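Local coordinates for GTPase activator-like protein (Chaetomium thermophilum, PDB 5HIU) that is the N-terminal, largely helical part of TSC2, a protein that probably acts as a GTPase activator within the tuberous sclerosis complex, at residues 288-296 with 308-319. Sequence-based numbering, arbitrary orientation.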
ATOM      1  N   ILE A 288     -17.447   6.303  -2.316  1.00 79.33           N
ATOM      2  CA  ILE A 288     -16.766   5.223  -3.045  1.00 76.15           C
ATOM      3  C   ILE A 288     -17.129   3.870  -2.469  1.00 71.92           C
ATOM      4  O   ILE A 288     -17.505   2.958  -3.198  1.00 76.93           O
ATOM      5  CB  ILE A 288     -15.221   5.404  -3.011  1.00 72.67           C
ATOM      6  CG1 ILE A 288     -14.809   6.552  -3.934  1.00 73.82           C
ATOM      7  CG2 ILE A 288     -14.480   4.125  -3.417  1.00 69.76           C
ATOM      8  CD1 ILE A 288     -13.427   7.109  -3.658  1.00 75.54           C
ATOM      9  N   LEU A 289     -16.981   3.744  -1.156  1.00 68.39           N
ATOM     10  CA  LEU A 289     -17.278   2.497  -0.445  1.00 65.60           C
ATOM     11  C   LEU A 289     -18.721   2.042  -0.636  1.00 70.58           C
ATOM     12  O   LEU A 289     -19.004   0.834  -0.672  1.00 72.33           O
ATOM     13  CB  LEU A 289     -17.035   2.688   1.053  1.00 62.42           C
ATOM     14  CG  LEU A 289     -15.605   2.704   1.567  1.00 56.56           C
ATOM     15  CD1 LEU A 289     -15.587   3.243   2.986  1.00 55.66           C
ATOM     16  CD2 LEU A 289     -15.000   1.308   1.522  1.00 55.32           C
ATOM     17  N   LEU A 290     -19.639   3.006  -0.713  1.00 73.20           N
ATOM     18  CA  LEU A 290     -21.046   2.681  -0.919  1.00 80.42           C
ATOM     19  C   LEU A 290     -21.248   2.285  -2.353  1.00 88.86           C
ATOM     20  O   LEU A 290     -21.955   1.307  -2.619  1.00 82.94           O
ATOM     21  CB  LEU A 290     -21.954   3.855  -0.581  1.00 81.00           C
ATOM     22  CG  LEU A 290     -22.125   4.118   0.910  1.00 83.00           C
ATOM     23  CD1 LEU A 290     -22.693   5.515   1.114  1.00 89.39           C
ATOM     24  CD2 LEU A 290     -23.008   3.064   1.560  1.00 81.33           C
ATOM     25  N   ASP A 291     -20.616   3.041  -3.264  1.00 96.13           N
ATOM     26  CA  ASP A 291     -20.624   2.723  -4.703  1.00 99.56           C
ATOM     27  C   ASP A 291     -20.337   1.245  -4.936  1.00 97.26           C
ATOM     28  O   ASP A 291     -20.959   0.629  -5.782  1.00 98.11           O
ATOM     29  CB  ASP A 291     -19.592   3.553  -5.488  1.00 99.93           C
ATOM     30  CG  ASP A 291     -20.072   4.953  -5.822  1.00101.40           C
ATOM     31  OD1 ASP A 291     -21.282   5.249  -5.721  1.00106.01           O
ATOM     32  OD2 ASP A 291     -19.208   5.766  -6.203  1.00102.02           O
ATOM     33  N   PHE A 292     -19.411   0.665  -4.180  1.00 92.62           N
ATOM     34  CA  PHE A 292     -19.137  -0.755  -4.336  1.00 97.31           C
ATOM     35  C   PHE A 292     -20.398  -1.552  -4.086  1.00100.50           C
ATOM     36  O   PHE A 292     -20.614  -2.585  -4.705  1.00109.56           O
ATOM     37  CB  PHE A 292     -18.001  -1.208  -3.424  1.00 96.46           C
ATOM     38  CG  PHE A 292     -16.697  -0.515  -3.705  1.00 99.42           C
ATOM     39  CD1 PHE A 292     -16.268  -0.313  -5.016  1.00100.31           C
ATOM     40  CD2 PHE A 292     -15.892  -0.065  -2.664  1.00101.39           C
ATOM     41  CE1 PHE A 292     -15.061   0.324  -5.274  1.00105.55           C
ATOM     42  CE2 PHE A 292     -14.684   0.575  -2.921  1.00 98.92           C
ATOM     43  CZ  PHE A 292     -14.268   0.771  -4.226  1.00 96.85           C
ATOM     44  N   LEU A 293     -21.243  -1.038  -3.201  1.00102.56           N
ATOM     45  CA  LEU A 293     -22.544  -1.631  -2.934  1.00 99.07           C
ATOM     46  C   LEU A 293     -23.598  -1.145  -3.934  1.00 96.03           C
ATOM     47  O   LEU A 293     -24.272  -1.960  -4.566  1.00 93.22           O
ATOM     48  CB  LEU A 293     -22.969  -1.299  -1.498  1.00 99.64           C
ATOM     49  CG  LEU A 293     -21.941  -1.508  -0.373  1.00 91.83           C
ATOM     50  CD1 LEU A 293     -22.516  -1.099   0.981  1.00 88.11           C
ATOM     51  CD2 LEU A 293     -21.469  -2.952  -0.341  1.00 86.29           C
ATOM     52  N   ARG A 294     -23.725   0.181  -4.072  1.00 95.01           N
ATOM     53  CA  ARG A 294     -24.722   0.810  -4.966  1.00 95.69           C
ATOM     54  C   ARG A 294     -24.459   0.503  -6.446  1.00 97.31           C
ATOM     55  O   ARG A 294     -25.337  -0.015  -7.114  1.00101.21           O
ATOM     56  CB  ARG A 294     -24.789   2.327  -4.745  1.00 90.89           C
ATOM     57  N   SER A 295     -23.256   0.807  -6.946  1.00 98.24           N
ATOM     58  CA  SER A 295     -22.801   0.363  -8.291  1.00 98.37           C
ATOM     59  C   SER A 295     -23.132  -1.090  -8.618  1.00 98.43           C
ATOM     60  O   SER A 295     -23.410  -1.395  -9.782  1.00 98.51           O
ATOM     61  CB  SER A 295     -21.276   0.506  -8.476  1.00 93.11           C
ATOM     62  OG  SER A 295     -20.768   1.666  -7.865  1.00 92.38           O
ATOM     63  N   TYR A 296     -23.066  -1.981  -7.617  1.00 92.54           N
ATOM     64  CA  TYR A 296     -23.120  -3.421  -7.872  1.00 92.29           C
ATOM     65  C   TYR A 296     -24.241  -3.775  -8.876  1.00 98.80           C
ATOM     66  O   TYR A 296     -25.262  -3.096  -8.966  1.00103.32           O
ATOM     67  CB  TYR A 296     -23.220  -4.267  -6.578  1.00 84.71           C
ATOM     68  CG  TYR A 296     -23.343  -5.752  -6.884  1.00 85.61           C
ATOM     69  CD1 TYR A 296     -22.262  -6.474  -7.350  1.00 86.05           C
ATOM     70  CD2 TYR A 296     -24.557  -6.412  -6.777  1.00 87.44           C
ATOM     71  CE1 TYR A 296     -22.372  -7.818  -7.689  1.00 88.20           C
ATOM     72  CE2 TYR A 296     -24.674  -7.755  -7.105  1.00 90.61           C
ATOM     73  CZ  TYR A 296     -23.576  -8.463  -7.566  1.00 90.63           C
ATOM     74  OH  TYR A 296     -23.692  -9.815  -7.918  1.00 93.92           O
ATOM     75  N   THR A 308     -16.321  -7.451  -8.972  1.00 99.03           N
ATOM     76  CA  THR A 308     -17.134  -6.512  -8.200  1.00 98.86           C
ATOM     77  C   THR A 308     -17.495  -7.028  -6.802  1.00 96.89           C
ATOM     78  O   THR A 308     -17.615  -6.230  -5.870  1.00 91.23           O
ATOM     79  CB  THR A 308     -18.433  -6.143  -8.945  1.00103.26           C
ATOM     80  OG1 THR A 308     -18.120  -5.737 -10.285  1.00102.92           O
ATOM     81  CG2 THR A 308     -19.171  -5.009  -8.217  1.00100.82           C
ATOM     82  N   VAL A 309     -17.695  -8.345  -6.668  1.00 99.17           N
ATOM     83  CA  VAL A 309     -17.918  -8.988  -5.352  1.00 96.21           C
ATOM     84  C   VAL A 309     -16.694  -8.802  -4.446  1.00 96.78           C
ATOM     85  O   VAL A 309     -16.834  -8.448  -3.266  1.00 92.64           O
ATOM     86  CB  VAL A 309     -18.272 -10.497  -5.483  1.00 97.54           C
ATOM     87  CG1 VAL A 309     -17.949 -11.284  -4.217  1.00 93.50           C
ATOM     88  CG2 VAL A 309     -19.751 -10.665  -5.829  1.00103.38           C
ATOM     89  N   ARG A 310     -15.505  -9.048  -4.998  1.00 94.63           N
ATOM     90  CA  ARG A 310     -14.259  -8.735  -4.303  1.00 89.70           C
ATOM     91  C   ARG A 310     -14.433  -7.389  -3.632  1.00 77.40           C
ATOM     92  O   ARG A 310     -14.335  -7.287  -2.423  1.00 67.29           O
ATOM     93  CB  ARG A 310     -13.071  -8.708  -5.286  1.00 93.17           C
ATOM     94  CG  ARG A 310     -11.876  -7.858  -4.851  1.00 92.35           C
ATOM     95  CD  ARG A 310     -10.754  -7.884  -5.883  1.00 98.34           C
ATOM     96  NE  ARG A 310     -11.169  -7.345  -7.180  1.00104.65           N
ATOM     97  CZ  ARG A 310     -10.390  -7.257  -8.258  1.00105.85           C
ATOM     98  NH1 ARG A 310      -9.131  -7.673  -8.224  1.00105.03           N
ATOM     99  NH2 ARG A 310     -10.875  -6.747  -9.383  1.00111.86           N
ATOM    100  N   ASP A 311     -14.730  -6.380  -4.448  1.00 79.49           N
ATOM    101  CA  ASP A 311     -14.929  -5.004  -3.998  1.00 82.97           C
ATOM    102  C   ASP A 311     -16.007  -4.886  -2.928  1.00 86.36           C
ATOM    103  O   ASP A 311     -15.846  -4.149  -1.951  1.00 93.33           O
ATOM    104  CB  ASP A 311     -15.323  -4.086  -5.167  1.00 85.76           C
ATOM    105  CG  ASP A 311     -14.278  -4.042  -6.277  1.00 92.88           C
ATOM    106  OD1 ASP A 311     -13.051  -4.092  -5.999  1.00 91.91           O
ATOM    107  OD2 ASP A 311     -14.699  -3.941  -7.447  1.00103.77           O
ATOM    108  N   VAL A 312     -17.111  -5.595  -3.122  1.00 86.09           N
ATOM    109  CA  VAL A 312     -18.229  -5.522  -2.193  1.00 82.72           C
ATOM    110  C   VAL A 312     -17.856  -6.031  -0.802  1.00 78.08           C
ATOM    111  O   VAL A 312     -18.166  -5.375   0.187  1.00 75.94           O
ATOM    112  CB  VAL A 312     -19.455  -6.286  -2.721  1.00 83.91           C
ATOM    113  CG1 VAL A 312     -20.548  -6.332  -1.666  1.00 81.58           C
ATOM    114  CG2 VAL A 312     -19.982  -5.621  -3.983  1.00 86.05           C
ATOM    115  N   ARG A 313     -17.186  -7.179  -0.727  1.00 74.82           N
ATOM    116  CA  ARG A 313     -16.822  -7.769   0.562  1.00 74.37           C
ATOM    117  C   ARG A 313     -15.856  -6.899   1.350  1.00 78.14           C
ATOM    118  O   ARG A 313     -15.804  -6.971   2.588  1.00 83.23           O
ATOM    119  CB  ARG A 313     -16.137  -9.110   0.377  1.00 75.79           C
ATOM    120  CG  ARG A 313     -16.927 -10.171  -0.367  1.00 79.88           C
ATOM    121  CD  ARG A 313     -16.142 -11.465  -0.330  1.00 83.96           C
ATOM    122  NE  ARG A 313     -15.802 -11.828   1.050  1.00 83.06           N
ATOM    123  CZ  ARG A 313     -14.720 -12.512   1.420  1.00 88.19           C
ATOM    124  NH1 ARG A 313     -13.825 -12.929   0.522  1.00 87.87           N
ATOM    125  NH2 ARG A 313     -14.521 -12.772   2.710  1.00 89.25           N
ATOM    126  N   GLY A 314     -15.048  -6.129   0.632  1.00 72.87           N
ATOM    127  CA  GLY A 314     -14.062  -5.285   1.270  1.00 73.62           C
ATOM    128  C   GLY A 314     -14.754  -4.091   1.858  1.00 71.80           C
ATOM    129  O   GLY A 314     -14.547  -3.771   3.027  1.00 72.79           O
ATOM    130  N   ALA A 315     -15.568  -3.444   1.018  1.00 70.54           N
ATOM    131  CA  ALA A 315     -16.435  -2.323   1.401  1.00 68.47           C
ATOM    132  C   ALA A 315     -17.195  -2.622   2.676  1.00 68.74           C
ATOM    133  O   ALA A 315     -17.313  -1.768   3.541  1.00 69.03           O
ATOM    134  CB  ALA A 315     -17.420  -1.998   0.289  1.00 70.50           C
ATOM    135  N   LEU A 316     -17.707  -3.837   2.788  1.00 66.05           N
ATOM    136  CA  LEU A 316     -18.380  -4.269   3.999  1.00 66.79           C
ATOM    137  C   LEU A 316     -17.418  -4.226   5.177  1.00 65.18           C
ATOM    138  O   LEU A 316     -17.739  -3.714   6.247  1.00 68.92           O
ATOM    139  CB  LEU A 316     -18.917  -5.700   3.833  1.00 71.71           C
ATOM    140  CG  LEU A 316     -20.381  -5.905   3.411  1.00 76.13           C
ATOM    141  CD1 LEU A 316     -20.877  -4.919   2.360  1.00 74.44           C
ATOM    142  CD2 LEU A 316     -20.570  -7.338   2.929  1.00 81.14           C
ATOM    143  N   SER A 317     -16.243  -4.793   4.971  1.00 60.92           N
ATOM    144  CA  SER A 317     -15.245  -4.904   6.016  1.00 58.38           C
ATOM    145  C   SER A 317     -14.889  -3.511   6.525  1.00 57.71           C
ATOM    146  O   SER A 317     -14.846  -3.256   7.736  1.00 56.85           O
ATOM    147  CB  SER A 317     -13.992  -5.585   5.444  1.00 59.86           C
ATOM    148  OG  SER A 317     -13.143  -6.063   6.466  1.00 58.12           O
ATOM    149  N   VAL A 318     -14.635  -2.616   5.580  1.00 51.80           N
ATOM    150  CA  VAL A 318     -14.151  -1.285   5.902  1.00 52.03           C
ATOM    151  C   VAL A 318     -15.294  -0.468   6.475  1.00 51.78           C
ATOM    152  O   VAL A 318     -15.094   0.339   7.380  1.00 48.02           O
ATOM    153  CB  VAL A 318     -13.516  -0.593   4.662  1.00 49.80           C
ATOM    154  CG1 VAL A 318     -13.312   0.883   4.908  1.00 49.15           C
ATOM    155  CG2 VAL A 318     -12.187  -1.242   4.315  1.00 48.39           C
ATOM    156  N   LEU A 319     -16.496  -0.700   5.952  1.00 57.26           N
ATOM    157  CA  LEU A 319     -17.691  -0.003   6.436  1.00 58.00           C
ATOM    158  C   LEU A 319     -18.017  -0.400   7.866  1.00 54.72           C
ATOM    159  O   LEU A 319     -18.341   0.432   8.691  1.00 54.19           O
ATOM    160  CB  LEU A 319     -18.905  -0.249   5.523  1.00 57.61           C
ATOM    161  CG  LEU A 319     -18.921   0.629   4.264  1.00 57.39           C
ATOM    162  CD1 LEU A 319     -19.947   0.169   3.219  1.00 58.42           C
ATOM    163  CD2 LEU A 319     -19.162   2.073   4.653  1.00 56.84           C
TER
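Leu289 and Phe292 lie against Ala315 and Val312 where helix 288-294 crosses helix 308-319, the axes approaching to 8.5 Å and running in roughly opposite directions, at 133°. At the centre is Ala315, whose methyl group lets the backbones come close: its CB sits 3.4 Å from Leu289 O and 3.8 Å from Phe292 CB, at the edge of the Phe292 ring and near its plane. That ring has CG anti to its own carbonyl carbon (chi1 -61°), which brings the ring across Asp311 at about a right angle, with Phe292 CD1 3.9 Å from Asp311 CB. Leu289 spreads both methyls over Val318 CG1, meeting that side chain at about a right angle, while it slides past Leu319 in the opposite direction.

Leu293 supplies the knob. Its CB starts off to one side, but the end of the side chain comes nearer and sits in a hole formed by Val312, Ala315, Leu316 and Leu319. With Leu293 CD1 anti to CA (chi2 179°), that methyl meets Leu319 CD1 tip to tip at 3.6 Å, while Leu293 CD2 lies 3.7 Å from Val312 CG1 and also meets Leu316 CD1. Tyr296 brings its ring edge to the start of segment 308-319; Thr308 CG2 touches that edge in the ring plane, 3.5 Å from Tyr296 CD1. No hydrogen bond spans the two segments, so apolar packing joins them.

Helix 302-322 has other neighbours too: Val318 and Asp311 touch helix 245-261, and Leu316 and Leu319 touch helix 352-366, while Leu293 and Val312 share Val346 of helix 336-348. Consecutive helices packed obliquely, in roughly opposite directions, with further helices on their flanks, are characteristic of an alpha-solenoid, here in the TSC2 N-terminal region.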